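Local coordinates for amidohydrolase 3 domain-containing protein (Pyrococcus furiosus, PDB 3ICJ) that probably hydrolyses carbon-nitrogen bonds other than peptide bonds, as a zinc-dependent member of the amidohydrolase family, at residues R419-T433 with E459-G473. Residues are numbered along the deposited sequence; the frame is centred on the assembly and turned at random. Where two conformers were deposited one is given.
Sequences RLKTLSSITKLGFST and ERVSREEALHLYTHG
With CG beside the backbone N and the chain bent at chi2 (-65°), Glu459 folds its carboxylate over the first turn of helix 420-426, where it works as an acceptor for groups at the helix start. Glu459 OE1 takes the backbone N of Thr422 on its syn lone pair at 2.9 Å, while Glu459 OE2 receives the hydroxyl OG1 of the same threonine at 2.5 Å, again from the syn side. Arg419, at the N-cap position, adds a salt bridge whose hydrogen bond, NE to Glu459 OE2, is straight (171°) but long and weak, with the guanidinium turned nearly perpendicular to the carboxylate and its NH1 paired with Asp379. An alanine in place of Glu459 would probably leave Thr422 N and OG1 without their acceptor and the helix start without a compensating negative charge. Alongside, Lys421 NZ meets Glu465 OE2 at 3.0 Å; the other oxygen, OE1, accepts from Ser462 N in the capping box that begins helix 463-477. This is the strand-helix packing of an amidohydrolase barrel: strand 429-431, which runs on toward the zinc ligand Asp434, crosses the outer helix at 93°. Phe431, pointing from the strand toward the helix, carries the apolar part. Leu469 CB sits over the centre of the Phe431 ring, 3.7 Å from the centroid, a CH-pi contact, and Leu469 CD1 reaches its CZ at 3.6 Å. Beyond it, Phe431 CB lies over one face of Tyr470, whose OH comes within 3.2 Å of Thr433 CG2. The backbones join directly as well, Phe431 N donating to Leu469 O at 3.1 Å.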
ATOM      1  N   ARG A 419     -14.791   7.341  -6.720  1.00 36.77           N
ATOM      2  CA  ARG A 419     -15.045   8.420  -7.666  1.00 35.90           C
ATOM      3  C   ARG A 419     -13.727   8.975  -8.217  1.00 37.76           C
ATOM      4  O   ARG A 419     -13.400  10.144  -8.013  1.00 40.21           O
ATOM      5  CB  ARG A 419     -15.851   9.516  -6.959  1.00 32.58           C
ATOM      6  CG  ARG A 419     -17.213   9.037  -6.501  1.00 39.70           C
ATOM      7  CD  ARG A 419     -18.034  10.171  -5.868  1.00 35.04           C
ATOM      8  NE  ARG A 419     -18.517  11.151  -6.842  1.00 37.43           N
ATOM      9  CZ  ARG A 419     -19.352  12.139  -6.531  1.00 35.66           C
ATOM     10  NH1 ARG A 419     -19.776  12.283  -5.273  1.00 32.59           N
ATOM     11  NH2 ARG A 419     -19.762  12.994  -7.461  1.00 38.71           N
ATOM     12  N   LEU A 420     -12.984   8.117  -8.920  1.00 38.36           N
ATOM     13  CA  LEU A 420     -11.620   8.398  -9.343  1.00 38.90           C
ATOM     14  C   LEU A 420     -11.529   9.636 -10.214  1.00 36.92           C
ATOM     15  O   LEU A 420     -10.670  10.490  -9.990  1.00 39.29           O
ATOM     16  CB  LEU A 420     -11.017   7.186 -10.083  1.00 33.23           C
ATOM     17  CG  LEU A 420     -11.085   5.833  -9.360  1.00 41.16           C
ATOM     18  CD1 LEU A 420     -10.349   4.754 -10.149  1.00 36.96           C
ATOM     19  CD2 LEU A 420     -10.525   5.918  -7.960  1.00 41.46           C
ATOM     20  N   LYS A 421     -12.420   9.732 -11.200  1.00 37.54           N
ATOM     21  CA  LYS A 421     -12.396  10.855 -12.135  1.00 33.36           C
ATOM     22  C   LYS A 421     -12.723  12.175 -11.413  1.00 38.05           C
ATOM     23  O   LYS A 421     -12.022  13.173 -11.589  1.00 42.48           O
ATOM     24  CB  LYS A 421     -13.346  10.587 -13.313  1.00 38.57           C
ATOM     25  CG  LYS A 421     -13.604  11.780 -14.235  1.00 40.65           C
ATOM     26  CD  LYS A 421     -12.352  12.155 -15.002  1.00 49.99           C
ATOM     27  CE  LYS A 421     -12.653  13.149 -16.113  1.00 57.51           C
ATOM     28  NZ  LYS A 421     -11.463  14.000 -16.362  1.00 63.97           N
ATOM     29  N   THR A 422     -13.761  12.156 -10.583  1.00 37.92           N
ATOM     30  CA  THR A 422     -14.190  13.344  -9.853  1.00 37.13           C
ATOM     31  C   THR A 422     -13.116  13.810  -8.869  1.00 36.12           C
ATOM     32  O   THR A 422     -12.707  14.970  -8.906  1.00 35.55           O
ATOM     33  CB  THR A 422     -15.523  13.102  -9.130  1.00 37.22           C
ATOM     34  OG1 THR A 422     -16.520  12.811 -10.100  1.00 37.18           O
ATOM     35  CG2 THR A 422     -15.982  14.341  -8.341  1.00 37.32           C
ATOM     36  N   LEU A 423     -12.644  12.902  -8.018  1.00 33.97           N
ATOM     37  CA  LEU A 423     -11.589  13.240  -7.073  1.00 36.50           C
ATOM     38  C   LEU A 423     -10.299  13.775  -7.717  1.00 37.52           C
ATOM     39  O   LEU A 423      -9.734  14.765  -7.251  1.00 36.99           O
ATOM     40  CB  LEU A 423     -11.302  12.066  -6.120  1.00 33.97           C
ATOM     41  CG  LEU A 423     -12.439  11.565  -5.216  1.00 38.02           C
ATOM     42  CD1 LEU A 423     -11.995  10.286  -4.516  1.00 34.59           C
ATOM     43  CD2 LEU A 423     -12.895  12.617  -4.206  1.00 36.39           C
ATOM     44  N   SER A 424      -9.864  13.158  -8.813  1.00 40.42           N
ATOM     45  CA  SER A 424      -8.657  13.608  -9.502  1.00 40.25           C
ATOM     46  C   SER A 424      -8.811  14.984 -10.183  1.00 40.70           C
ATOM     47  O   SER A 424      -7.827  15.701 -10.355  1.00 39.89           O
ATOM     48  CB  SER A 424      -8.189  12.552 -10.500  1.00 44.15           C
ATOM     49  OG  SER A 424      -9.147  12.413 -11.532  1.00 40.97           O
ATOM     50  N   SER A 425     -10.043  15.372 -10.516  1.00 35.76           N
ATOM     51  CA  SER A 425     -10.297  16.689 -11.098  1.00 41.25           C
ATOM     52  C   SER A 425     -10.388  17.839 -10.070  1.00 41.43           C
ATOM     53  O   SER A 425     -10.314  19.006 -10.449  1.00 41.37           O
ATOM     54  CB  SER A 425     -11.567  16.650 -11.954  1.00 44.84           C
ATOM     55  OG  SER A 425     -12.716  16.600 -11.116  1.00 48.06           O
ATOM     56  N   ILE A 426     -10.555  17.526  -8.784  1.00 37.65           N
ATOM     57  CA  ILE A 426     -10.693  18.593  -7.768  1.00 36.16           C
ATOM     58  C   ILE A 426      -9.511  18.720  -6.796  1.00 41.89           C
ATOM     59  O   ILE A 426      -9.404  19.727  -6.091  1.00 42.13           O
ATOM     60  CB  ILE A 426     -12.011  18.491  -6.938  1.00 38.39           C
ATOM     61  CG1 ILE A 426     -11.999  17.224  -6.063  1.00 36.26           C
ATOM     62  CG2 ILE A 426     -13.260  18.630  -7.858  1.00 37.59           C
ATOM     63  CD1 ILE A 426     -13.092  17.130  -5.013  1.00 50.44           C
ATOM     64  N   THR A 427      -8.647  17.702  -6.731  1.00 37.34           N
ATOM     65  CA  THR A 427      -7.511  17.739  -5.818  1.00 37.21           C
ATOM     66  C   THR A 427      -6.384  16.843  -6.345  1.00 40.75           C
ATOM     67  O   THR A 427      -6.532  16.205  -7.401  1.00 39.28           O
ATOM     68  CB  THR A 427      -7.932  17.305  -4.376  1.00 40.93           C
ATOM     69  OG1 THR A 427      -6.867  17.579  -3.457  1.00 35.79           O
ATOM     70  CG2 THR A 427      -8.295  15.818  -4.317  1.00 38.83           C
ATOM     71  N   LYS A 428      -5.269  16.801  -5.619  1.00 32.93           N
ATOM     72  CA  LYS A 428      -4.182  15.874  -5.953  1.00 33.15           C
ATOM     73  C   LYS A 428      -4.548  14.463  -5.542  1.00 40.09           C
ATOM     74  O   LYS A 428      -4.868  14.215  -4.372  1.00 39.20           O
ATOM     75  CB  LYS A 428      -2.861  16.305  -5.299  1.00 35.05           C
ATOM     76  CG  LYS A 428      -2.254  17.525  -5.994  1.00 35.82           C
ATOM     77  CD  LYS A 428      -1.228  18.228  -5.134  1.00 44.97           C
ATOM     78  CE  LYS A 428      -0.747  19.486  -5.867  1.00 47.57           C
ATOM     79  NZ  LYS A 428       0.202  20.272  -5.049  1.00 57.85           N
ATOM     80  N   LEU A 429      -4.504  13.543  -6.506  1.00 36.89           N
ATOM     81  CA  LEU A 429      -4.880  12.153  -6.236  1.00 40.65           C
ATOM     82  C   LEU A 429      -3.785  11.220  -6.742  1.00 36.78           C
ATOM     83  O   LEU A 429      -3.103  11.534  -7.697  1.00 35.60           O
ATOM     84  CB  LEU A 429      -6.251  11.803  -6.848  1.00 35.69           C
ATOM     85  CG  LEU A 429      -6.754  10.375  -6.598  1.00 40.55           C
ATOM     86  CD1 LEU A 429      -8.154  10.334  -6.061  1.00 51.18           C
ATOM     87  CD2 LEU A 429      -6.671   9.588  -7.886  1.00 58.79           C
ATOM     88  N   GLY A 430      -3.615  10.085  -6.083  1.00 35.28           N
ATOM     89  CA  GLY A 430      -2.582   9.125  -6.474  1.00 33.88           C
ATOM     90  C   GLY A 430      -3.141   7.720  -6.399  1.00 38.03           C
ATOM     91  O   GLY A 430      -4.129   7.484  -5.690  1.00 37.51           O
ATOM     92  N   PHE A 431      -2.511   6.800  -7.142  1.00 35.39           N
ATOM     93  CA  PHE A 431      -2.950   5.423  -7.194  1.00 38.03           C
ATOM     94  C   PHE A 431      -2.073   4.518  -6.358  1.00 41.42           C
ATOM     95  O   PHE A 431      -0.855   4.721  -6.257  1.00 37.56           O
ATOM     96  CB  PHE A 431      -3.005   4.897  -8.631  1.00 36.60           C
ATOM     97  CG  PHE A 431      -4.222   5.340  -9.417  1.00 39.63           C
ATOM     98  CD1 PHE A 431      -5.263   6.061  -8.821  1.00 37.13           C
ATOM     99  CD2 PHE A 431      -4.323   5.016 -10.768  1.00 38.51           C
ATOM    100  CE1 PHE A 431      -6.381   6.453  -9.574  1.00 45.48           C
ATOM    101  CE2 PHE A 431      -5.435   5.400 -11.520  1.00 35.75           C
ATOM    102  CZ  PHE A 431      -6.469   6.116 -10.918  1.00 40.48           C
ATOM    103  N   SER A 432      -2.717   3.514  -5.772  1.00 40.26           N
ATOM    104  CA  SER A 432      -2.072   2.532  -4.926  1.00 46.29           C
ATOM    105  C   SER A 432      -2.830   1.221  -4.965  1.00 49.55           C
ATOM    106  O   SER A 432      -3.917   1.138  -5.534  1.00 46.96           O
ATOM    107  CB  SER A 432      -1.984   3.021  -3.479  1.00 49.30           C
ATOM    108  OG  SER A 432      -3.225   3.513  -2.973  1.00 48.98           O
ATOM    109  N   THR A 433      -2.247   0.202  -4.343  1.00 44.33           N
ATOM    110  CA  THR A 433      -2.846  -1.117  -4.296  1.00 44.35           C
ATOM    111  C   THR A 433      -3.295  -1.528  -2.901  1.00 48.00           C
ATOM    112  O   THR A 433      -4.151  -2.414  -2.773  1.00 51.52           O
ATOM    113  CB  THR A 433      -1.867  -2.175  -4.837  1.00 49.12           C
ATOM    114  OG1 THR A 433      -0.660  -2.166  -4.057  1.00 48.28           O
ATOM    115  CG2 THR A 433      -1.521  -1.865  -6.282  1.00 44.32           C
ATOM    116  N   GLU A 459     -17.058   7.809 -13.945  1.00 37.28           N
ATOM    117  CA  GLU A 459     -15.974   7.861 -12.956  1.00 37.59           C
ATOM    118  C   GLU A 459     -14.676   7.161 -13.404  1.00 42.66           C
ATOM    119  O   GLU A 459     -13.677   7.177 -12.683  1.00 38.28           O
ATOM    120  CB  GLU A 459     -16.427   7.364 -11.572  1.00 40.38           C
ATOM    121  CG  GLU A 459     -17.419   8.302 -10.828  1.00 31.98           C
ATOM    122  CD  GLU A 459     -16.843   9.668 -10.423  1.00 42.08           C
ATOM    123  OE1 GLU A 459     -15.609   9.882 -10.492  1.00 32.97           O
ATOM    124  OE2 GLU A 459     -17.639  10.552 -10.018  1.00 44.50           O
ATOM    125  N   ARG A 460     -14.708   6.578 -14.603  1.00 38.25           N
ATOM    126  CA  ARG A 460     -13.534   6.001 -15.247  1.00 37.71           C
ATOM    127  C   ARG A 460     -12.586   7.149 -15.636  1.00 40.72           C
ATOM    128  O   ARG A 460     -13.027   8.289 -15.886  1.00 40.05           O
ATOM    129  CB  ARG A 460     -13.944   5.219 -16.502  1.00 33.53           C
ATOM    130  CG  ARG A 460     -14.714   3.910 -16.248  1.00 34.20           C
ATOM    131  CD  ARG A 460     -15.276   3.300 -17.555  1.00 29.63           C
ATOM    132  NE  ARG A 460     -16.130   4.269 -18.255  1.00 33.51           N
ATOM    133  CZ  ARG A 460     -16.385   4.258 -19.559  1.00 35.21           C
ATOM    134  NH1 ARG A 460     -15.864   3.327 -20.342  1.00 36.06           N
ATOM    135  NH2 ARG A 460     -17.158   5.191 -20.088  1.00 43.65           N
ATOM    136  N   VAL A 461     -11.294   6.858 -15.640  1.00 34.59           N
ATOM    137  CA  VAL A 461     -10.296   7.811 -16.134  1.00 36.80           C
ATOM    138  C   VAL A 461      -9.732   7.260 -17.447  1.00 36.89           C
ATOM    139  O   VAL A 461      -9.850   6.063 -17.710  1.00 37.94           O
ATOM    140  CB  VAL A 461      -9.156   8.090 -15.087  1.00 36.21           C
ATOM    141  CG1 VAL A 461      -9.702   8.796 -13.840  1.00 36.52           C
ATOM    142  CG2 VAL A 461      -8.419   6.813 -14.705  1.00 34.27           C
ATOM    143  N   SER A 462      -9.127   8.122 -18.263  1.00 36.46           N
ATOM    144  CA  SER A 462      -8.498   7.701 -19.517  1.00 31.77           C
ATOM    145  C   SER A 462      -7.189   6.976 -19.198  1.00 33.55           C
ATOM    146  O   SER A 462      -6.695   7.044 -18.063  1.00 37.14           O
ATOM    147  CB  SER A 462      -8.249   8.915 -20.438  1.00 32.72           C
ATOM    148  OG  SER A 462      -7.172   9.713 -19.907  1.00 37.01           O
ATOM    149  N   ARG A 463      -6.639   6.248 -20.175  1.00 34.14           N
ATOM    150  CA  ARG A 463      -5.351   5.559 -19.964  1.00 35.92           C
ATOM    151  C   ARG A 463      -4.210   6.524 -19.584  1.00 37.22           C
ATOM    152  O   ARG A 463      -3.421   6.220 -18.679  1.00 34.54           O
ATOM    153  CB  ARG A 463      -4.978   4.683 -21.160  1.00 35.11           C
ATOM    154  CG  ARG A 463      -3.915   3.638 -20.813  1.00 41.93           C
ATOM    155  CD  ARG A 463      -3.976   2.483 -21.788  1.00 46.29           C
ATOM    156  NE  ARG A 463      -2.715   1.751 -21.804  1.00 59.41           N
ATOM    157  CZ  ARG A 463      -2.435   0.704 -21.032  1.00 59.73           C
ATOM    158  NH1 ARG A 463      -1.249   0.113 -21.121  1.00 58.20           N
ATOM    159  NH2 ARG A 463      -3.345   0.241 -20.185  1.00 55.13           N
ATOM    160  N   GLU A 464      -4.166   7.684 -20.247  1.00 37.73           N
ATOM    161  CA  GLU A 464      -3.204   8.763 -19.948  0.50 39.10           C
ATOM    162  C   GLU A 464      -3.311   9.229 -18.501  1.00 37.26           C
ATOM    163  O   GLU A 464      -2.307   9.395 -17.810  1.00 38.23           O
ATOM    164  CB  GLU A 464      -3.456   9.986 -20.838  0.50 39.84           C
ATOM    165  CG  GLU A 464      -3.255   9.790 -22.329  0.50 44.30           C
ATOM    166  CD  GLU A 464      -3.678  11.016 -23.114  0.50 49.47           C
ATOM    167  OE1 GLU A 464      -4.124  11.995 -22.481  0.50 48.84           O
ATOM    168  OE2 GLU A 464      -3.557  11.010 -24.356  0.50 54.88           O
ATOM    169  N   GLU A 465      -4.551   9.459 -18.055  1.00 32.82           N
ATOM    170  CA  GLU A 465      -4.799   9.960 -16.712  1.00 35.85           C
ATOM    171  C   GLU A 465      -4.374   8.917 -15.691  1.00 30.51           C
ATOM    172  O   GLU A 465      -3.735   9.261 -14.710  1.00 34.73           O
ATOM    173  CB  GLU A 465      -6.275  10.335 -16.499  1.00 35.65           C
ATOM    174  CG  GLU A 465      -6.730  11.615 -17.223  1.00 45.52           C
ATOM    175  CD  GLU A 465      -8.255  11.812 -17.186  1.00 55.28           C
ATOM    176  OE1 GLU A 465      -9.010  10.848 -17.450  1.00 47.32           O
ATOM    177  OE2 GLU A 465      -8.707  12.940 -16.905  1.00 56.11           O
ATOM    178  N   ALA A 466      -4.729   7.647 -15.929  1.00 34.59           N
ATOM    179  CA  ALA A 466      -4.376   6.552 -15.007  1.00 30.34           C
ATOM    180  C   ALA A 466      -2.860   6.414 -14.839  1.00 36.82           C
ATOM    181  O   ALA A 466      -2.374   6.216 -13.725  1.00 37.93           O
ATOM    182  CB  ALA A 466      -4.993   5.230 -15.458  1.00 28.35           C
ATOM    183  N   LEU A 467      -2.122   6.543 -15.941  1.00 35.10           N
ATOM    184  CA  LEU A 467      -0.655   6.520 -15.886  1.00 37.31           C
ATOM    185  C   LEU A 467      -0.092   7.747 -15.150  1.00 34.93           C
ATOM    186  O   LEU A 467       0.814   7.615 -14.322  1.00 33.32           O
ATOM    187  CB  LEU A 467      -0.067   6.384 -17.288  1.00 33.07           C
ATOM    188  CG  LEU A 467      -0.304   5.001 -17.931  1.00 39.20           C
ATOM    189  CD1 LEU A 467      -0.195   5.067 -19.435  1.00 35.57           C
ATOM    190  CD2 LEU A 467       0.612   3.936 -17.381  1.00 38.93           C
ATOM    191  N   HIS A 468      -0.654   8.927 -15.426  1.00 29.76           N
ATOM    192  CA  HIS A 468      -0.330  10.105 -14.640  1.00 29.17           C
ATOM    193  C   HIS A 468      -0.522   9.899 -13.133  1.00 32.45           C
ATOM    194  O   HIS A 468       0.404  10.151 -12.340  1.00 34.02           O
ATOM    195  CB  HIS A 468      -1.152  11.315 -15.083  1.00 29.62           C
ATOM    196  CG  HIS A 468      -1.040  12.458 -14.130  1.00 30.32           C
ATOM    197  ND1 HIS A 468       0.156  13.101 -13.888  1.00 34.36           N
ATOM    198  CD2 HIS A 468      -1.962  13.056 -13.338  1.00 38.97           C
ATOM    199  CE1 HIS A 468      -0.038  14.051 -12.987  1.00 41.02           C
ATOM    200  NE2 HIS A 468      -1.313  14.042 -12.637  1.00 42.88           N
ATOM    201  N   LEU A 469      -1.708   9.421 -12.748  1.00 37.22           N
ATOM    202  CA  LEU A 469      -2.052   9.164 -11.326  1.00 35.21           C
ATOM    203  C   LEU A 469      -1.172   8.126 -10.627  1.00 31.21           C
ATOM    204  O   LEU A 469      -0.908   8.230  -9.431  1.00 37.30           O
ATOM    205  CB  LEU A 469      -3.541   8.796 -11.183  1.00 31.70           C
ATOM    206  CG  LEU A 469      -4.429   9.954 -11.668  1.00 37.93           C
ATOM    207  CD1 LEU A 469      -5.882   9.497 -11.850  1.00 35.25           C
ATOM    208  CD2 LEU A 469      -4.332  11.196 -10.782  1.00 29.19           C
ATOM    209  N   TYR A 470      -0.688   7.155 -11.376  1.00 35.91           N
ATOM    210  CA  TYR A 470       0.149   6.097 -10.834  1.00 35.07           C
ATOM    211  C   TYR A 470       1.641   6.434 -10.872  1.00 35.70           C
ATOM    212  O   TYR A 470       2.464   5.638 -10.477  1.00 32.76           O
ATOM    213  CB  TYR A 470      -0.110   4.803 -11.593  1.00 39.41           C
ATOM    214  CG  TYR A 470      -0.208   3.555 -10.760  1.00 38.28           C
ATOM    215  CD1 TYR A 470      -1.133   2.586 -11.054  1.00 35.95           C
ATOM    216  CD2 TYR A 470       0.637   3.339  -9.699  1.00 41.17           C
ATOM    217  CE1 TYR A 470      -1.210   1.445 -10.321  1.00 43.09           C
ATOM    218  CE2 TYR A 470       0.559   2.206  -8.960  1.00 43.27           C
ATOM    219  CZ  TYR A 470      -0.366   1.259  -9.275  1.00 43.29           C
ATOM    220  OH  TYR A 470      -0.442   0.125  -8.541  1.00 42.57           O
ATOM    221  N   THR A 471       1.966   7.627 -11.347  1.00 34.15           N
ATOM    222  CA  THR A 471       3.322   8.129 -11.342  1.00 31.98           C
ATOM    223  C   THR A 471       3.457   9.457 -10.592  1.00 31.36           C
ATOM    224  O   THR A 471       3.767   9.477  -9.420  1.00 34.75           O
ATOM    225  CB  THR A 471       3.887   8.231 -12.771  1.00 33.74           C
ATOM    226  OG1 THR A 471       2.994   8.979 -13.587  1.00 36.63           O
ATOM    227  CG2 THR A 471       4.068   6.870 -13.381  1.00 33.52           C
ATOM    228  N   HIS A 472       3.210  10.564 -11.275  1.00 32.41           N
ATOM    229  CA  HIS A 472       3.316  11.875 -10.669  1.00 33.73           C
ATOM    230  C   HIS A 472       2.214  12.121  -9.650  1.00 35.32           C
ATOM    231  O   HIS A 472       2.417  12.798  -8.674  1.00 33.36           O
ATOM    232  CB  HIS A 472       3.330  12.986 -11.726  1.00 34.30           C
ATOM    233  CG  HIS A 472       3.747  14.324 -11.197  1.00 42.48           C
ATOM    234  ND1 HIS A 472       2.993  15.459 -11.365  1.00 47.42           N
ATOM    235  CD2 HIS A 472       4.837  14.702 -10.493  1.00 34.17           C
ATOM    236  CE1 HIS A 472       3.606  16.481 -10.803  1.00 41.45           C
ATOM    237  NE2 HIS A 472       4.724  16.046 -10.263  1.00 44.29           N
ATOM    238  N   GLY A 473       1.052  11.541  -9.886  1.00 33.29           N
ATOM    239  CA  GLY A 473      -0.091  11.729  -8.993  1.00 31.80           C
ATOM    240  C   GLY A 473       0.270  11.230  -7.606  1.00 36.01           C
ATOM    241  O   GLY A 473       0.194  11.961  -6.618  1.00 35.34           O
TER